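Local coordinates for ligand-gated channel protein (Acinetobacter baumannii, PDB 6H7V) that probably takes up iron across the outer membrane as a TonB-dependent siderophore receptor, with ferric preacinetobactin as its substrate, at residues Y379-I384 against T409-F414. Residues are numbered along the deposited sequence; the frame is centred on the assembly and turned at random.
Unlike the reference sequence in segment 379-384: S380 (reference Gly).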
ATOM      1  N   TYR A 379       9.631  22.514  -5.046  1.00 35.20           N
ATOM      2  CA  TYR A 379      10.908  23.175  -5.138  1.00 35.00           C
ATOM      3  C   TYR A 379      11.915  22.171  -5.642  1.00 35.23           C
ATOM      4  O   TYR A 379      11.977  21.046  -5.159  1.00 33.84           O
ATOM      5  CB  TYR A 379      11.361  23.631  -3.756  1.00 36.14           C
ATOM      6  CG  TYR A 379      10.380  24.491  -3.019  1.00 36.91           C
ATOM      7  CD1 TYR A 379       9.241  23.934  -2.434  1.00 35.90           C
ATOM      8  CD2 TYR A 379      10.607  25.857  -2.855  1.00 38.28           C
ATOM      9  CE1 TYR A 379       8.342  24.715  -1.733  1.00 35.62           C
ATOM     10  CE2 TYR A 379       9.700  26.649  -2.165  1.00 38.96           C
ATOM     11  CZ  TYR A 379       8.585  26.068  -1.582  1.00 38.15           C
ATOM     12  OH  TYR A 379       7.635  26.876  -0.987  1.00 39.86           O
ATOM     13  N   SER A 380      12.750  22.571  -6.580  1.00 36.96           N
ATOM     14  CA  SER A 380      13.552  21.589  -7.253  1.00 39.50           C
ATOM     15  C   SER A 380      14.723  22.160  -8.015  1.00 43.85           C
ATOM     16  O   SER A 380      14.628  23.228  -8.610  1.00 45.72           O
ATOM     17  CB  SER A 380      12.696  20.781  -8.198  1.00 40.99           C
ATOM     18  OG  SER A 380      13.513  19.875  -8.897  1.00 43.73           O
ATOM     19  N   TYR A 381      15.841  21.435  -7.954  1.00 46.78           N
ATOM     20  CA  TYR A 381      16.879  21.536  -8.943  1.00 51.10           C
ATOM     21  C   TYR A 381      16.877  20.244  -9.732  1.00 57.06           C
ATOM     22  O   TYR A 381      17.152  19.160  -9.176  1.00 56.36           O
ATOM     23  CB  TYR A 381      18.253  21.640  -8.284  1.00 51.67           C
ATOM     24  CG  TYR A 381      18.638  22.971  -7.695  1.00 49.23           C
ATOM     25  CD1 TYR A 381      18.768  24.104  -8.496  1.00 48.95           C
ATOM     26  CD2 TYR A 381      19.061  23.049  -6.369  1.00 48.19           C
ATOM     27  CE1 TYR A 381      19.239  25.297  -7.971  1.00 48.57           C
ATOM     28  CE2 TYR A 381      19.511  24.241  -5.823  1.00 49.51           C
ATOM     29  CZ  TYR A 381      19.601  25.359  -6.624  1.00 49.34           C
ATOM     30  OH  TYR A 381      20.106  26.495  -6.051  1.00 49.70           O
ATOM     31  N   ARG A 382      16.724  20.383 -11.045  1.00 62.20           N
ATOM     32  CA  ARG A 382      17.068  19.325 -11.993  1.00 68.64           C
ATOM     33  C   ARG A 382      18.604  19.212 -12.086  1.00 65.01           C
ATOM     34  O   ARG A 382      19.165  18.118 -12.071  1.00 64.18           O
ATOM     35  CB  ARG A 382      16.471  19.693 -13.363  1.00 81.03           C
ATOM     36  CG  ARG A 382      16.057  18.537 -14.274  1.00 92.81           C
ATOM     37  CD  ARG A 382      15.714  19.040 -15.688  1.00101.28           C
ATOM     38  NE  ARG A 382      16.365  20.327 -16.014  1.00104.10           N
ATOM     39  CZ  ARG A 382      17.379  20.487 -16.868  1.00106.17           C
ATOM     40  NH1 ARG A 382      17.850  19.461 -17.563  1.00108.05           N
ATOM     41  NH2 ARG A 382      17.911  21.690 -17.046  1.00106.87           N
ATOM     42  N   ILE A 383      19.249  20.371 -12.225  1.00 59.67           N
ATOM     43  CA  ILE A 383      20.701  20.510 -12.216  1.00 57.89           C
ATOM     44  C   ILE A 383      21.108  21.414 -11.049  1.00 52.85           C
ATOM     45  O   ILE A 383      20.766  22.593 -11.019  1.00 51.33           O
ATOM     46  CB  ILE A 383      21.203  21.212 -13.495  1.00 60.42           C
ATOM     47  CG1 ILE A 383      20.928  20.380 -14.744  1.00 65.16           C
ATOM     48  CG2 ILE A 383      22.681  21.498 -13.390  1.00 61.44           C
ATOM     49  CD1 ILE A 383      21.556  20.979 -15.986  1.00 69.04           C
ATOM     50  N   ILE A 384      21.899  20.895 -10.120  1.00 50.67           N
ATOM     51  CA  ILE A 384      22.327  21.694  -8.983  1.00 47.72           C
ATOM     52  C   ILE A 384      23.579  22.461  -9.338  1.00 49.03           C
ATOM     53  O   ILE A 384      24.536  21.873  -9.794  1.00 52.81           O
ATOM     54  CB  ILE A 384      22.651  20.810  -7.774  1.00 47.17           C
ATOM     55  CG1 ILE A 384      21.495  19.862  -7.472  1.00 45.82           C
ATOM     56  CG2 ILE A 384      23.005  21.679  -6.571  1.00 45.15           C
ATOM     57  CD1 ILE A 384      21.805  18.851  -6.394  1.00 46.75           C
ATOM     58  N   THR A 409      19.040  23.860  -1.023  1.00 46.45           N
ATOM     59  CA  THR A 409      18.457  25.184  -1.321  1.00 48.03           C
ATOM     60  C   THR A 409      17.552  25.198  -2.557  1.00 45.33           C
ATOM     61  O   THR A 409      17.603  26.146  -3.336  1.00 47.96           O
ATOM     62  CB  THR A 409      19.557  26.228  -1.620  1.00 52.18           C
ATOM     63  OG1 THR A 409      20.336  25.795  -2.754  1.00 51.15           O
ATOM     64  CG2 THR A 409      20.463  26.451  -0.408  1.00 54.28           C
ATOM     65  N   PRO A 410      16.750  24.152  -2.766  1.00 40.63           N
ATOM     66  CA  PRO A 410      16.012  24.089  -4.020  1.00 40.21           C
ATOM     67  C   PRO A 410      15.025  25.245  -4.160  1.00 41.66           C
ATOM     68  O   PRO A 410      14.318  25.563  -3.204  1.00 42.71           O
ATOM     69  CB  PRO A 410      15.291  22.756  -3.938  1.00 38.07           C
ATOM     70  CG  PRO A 410      15.121  22.523  -2.468  1.00 38.77           C
ATOM     71  CD  PRO A 410      16.383  23.066  -1.851  1.00 40.14           C
ATOM     72  N   PRO A 411      15.080  25.958  -5.298  1.00 42.46           N
ATOM     73  CA  PRO A 411      14.197  27.104  -5.525  1.00 42.68           C
ATOM     74  C   PRO A 411      12.814  26.671  -5.943  1.00 40.49           C
ATOM     75  O   PRO A 411      12.622  25.584  -6.467  1.00 37.25           O
ATOM     76  CB  PRO A 411      14.879  27.845  -6.673  1.00 44.12           C
ATOM     77  CG  PRO A 411      15.568  26.760  -7.452  1.00 43.26           C
ATOM     78  CD  PRO A 411      15.869  25.621  -6.504  1.00 41.56           C
ATOM     79  N   PHE A 412      11.860  27.540  -5.691  1.00 42.62           N
ATOM     80  CA  PHE A 412      10.483  27.293  -6.033  1.00 42.03           C
ATOM     81  C   PHE A 412      10.352  27.071  -7.533  1.00 43.61           C
ATOM     82  O   PHE A 412      10.904  27.834  -8.319  1.00 46.91           O
ATOM     83  CB  PHE A 412       9.644  28.493  -5.602  1.00 41.91           C
ATOM     84  CG  PHE A 412       8.223  28.413  -6.037  1.00 41.48           C
ATOM     85  CD1 PHE A 412       7.389  27.386  -5.584  1.00 38.62           C
ATOM     86  CD2 PHE A 412       7.701  29.362  -6.924  1.00 43.48           C
ATOM     87  CE1 PHE A 412       6.054  27.369  -5.920  1.00 38.47           C
ATOM     88  CE2 PHE A 412       6.368  29.303  -7.319  1.00 42.91           C
ATOM     89  CZ  PHE A 412       5.557  28.282  -6.843  1.00 40.46           C
ATOM     90  N   LEU A 413       9.560  26.077  -7.920  1.00 44.14           N
ATOM     91  CA  LEU A 413       9.316  25.789  -9.326  1.00 46.15           C
ATOM     92  C   LEU A 413       7.872  26.035  -9.733  1.00 45.46           C
ATOM     93  O   LEU A 413       7.601  26.886 -10.567  1.00 48.08           O
ATOM     94  CB  LEU A 413       9.689  24.341  -9.625  1.00 47.77           C
ATOM     95  CG  LEU A 413      10.424  24.051 -10.931  1.00 49.73           C
ATOM     96  CD1 LEU A 413      11.706  24.863 -11.052  1.00 51.37           C
ATOM     97  CD2 LEU A 413      10.715  22.561 -10.957  1.00 49.69           C
ATOM     98  N   PHE A 414       6.937  25.318  -9.124  1.00 42.91           N
ATOM     99  CA  PHE A 414       5.532  25.528  -9.436  1.00 42.94           C
ATOM    100  C   PHE A 414       4.618  25.176  -8.279  1.00 41.89           C
ATOM    101  O   PHE A 414       4.963  24.370  -7.426  1.00 39.99           O
ATOM    102  CB  PHE A 414       5.124  24.739 -10.696  1.00 42.87           C
ATOM    103  CG  PHE A 414       5.183  23.229 -10.538  1.00 40.21           C
ATOM    104  CD1 PHE A 414       6.340  22.536 -10.798  1.00 41.10           C
ATOM    105  CD2 PHE A 414       4.066  22.505 -10.188  1.00 40.66           C
ATOM    106  CE1 PHE A 414       6.431  21.172 -10.556  1.00 39.66           C
ATOM    107  CE2 PHE A 414       4.123  21.129 -10.015  1.00 40.64           C
ATOM    108  CZ  PHE A 414       5.305  20.452 -10.229  1.00 37.86           C
TER
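P411 presses its CD against the ring of Y381 3.6 Å from the centroid, 9° off the ring normal: a CH-pi contact in which a proline corner is the bump and an aromatic face the seat. On the opposite face of that ring I384 CA lies toward the rim, while T409 OG1 lies in the ring plane at its edge and makes a weak hydrogen bond with Y381 OH. Between the two tyrosines, P410 fits its ring over the backbone, with CB 3.7 Å from S380 N and 4.0 Å from Y379 CB. The Y379 side chain, with CG anti to the carbonyl carbon (chi1 -55°), lays CD2 3.5 Å from F412 CA. The ring of F412 then turns its edge to the face of Y379, a T-shaped pair with planes at 65°. Between the backbones, S380 N donates to P411 O at 3.0 Å, and L413 CD2 rests on S380 CB. Y379 and F412 form an antiparallel, non-hydrogen-bonded pair where strands 361-381 and 412-431 of the beta-barrel meet; a classic bulge at L413 and F414, opposite D378, follows. On the other flank, strand 331-358 pairs with 361-381, and its Q338 accepts a hydrogen bond from T409 N.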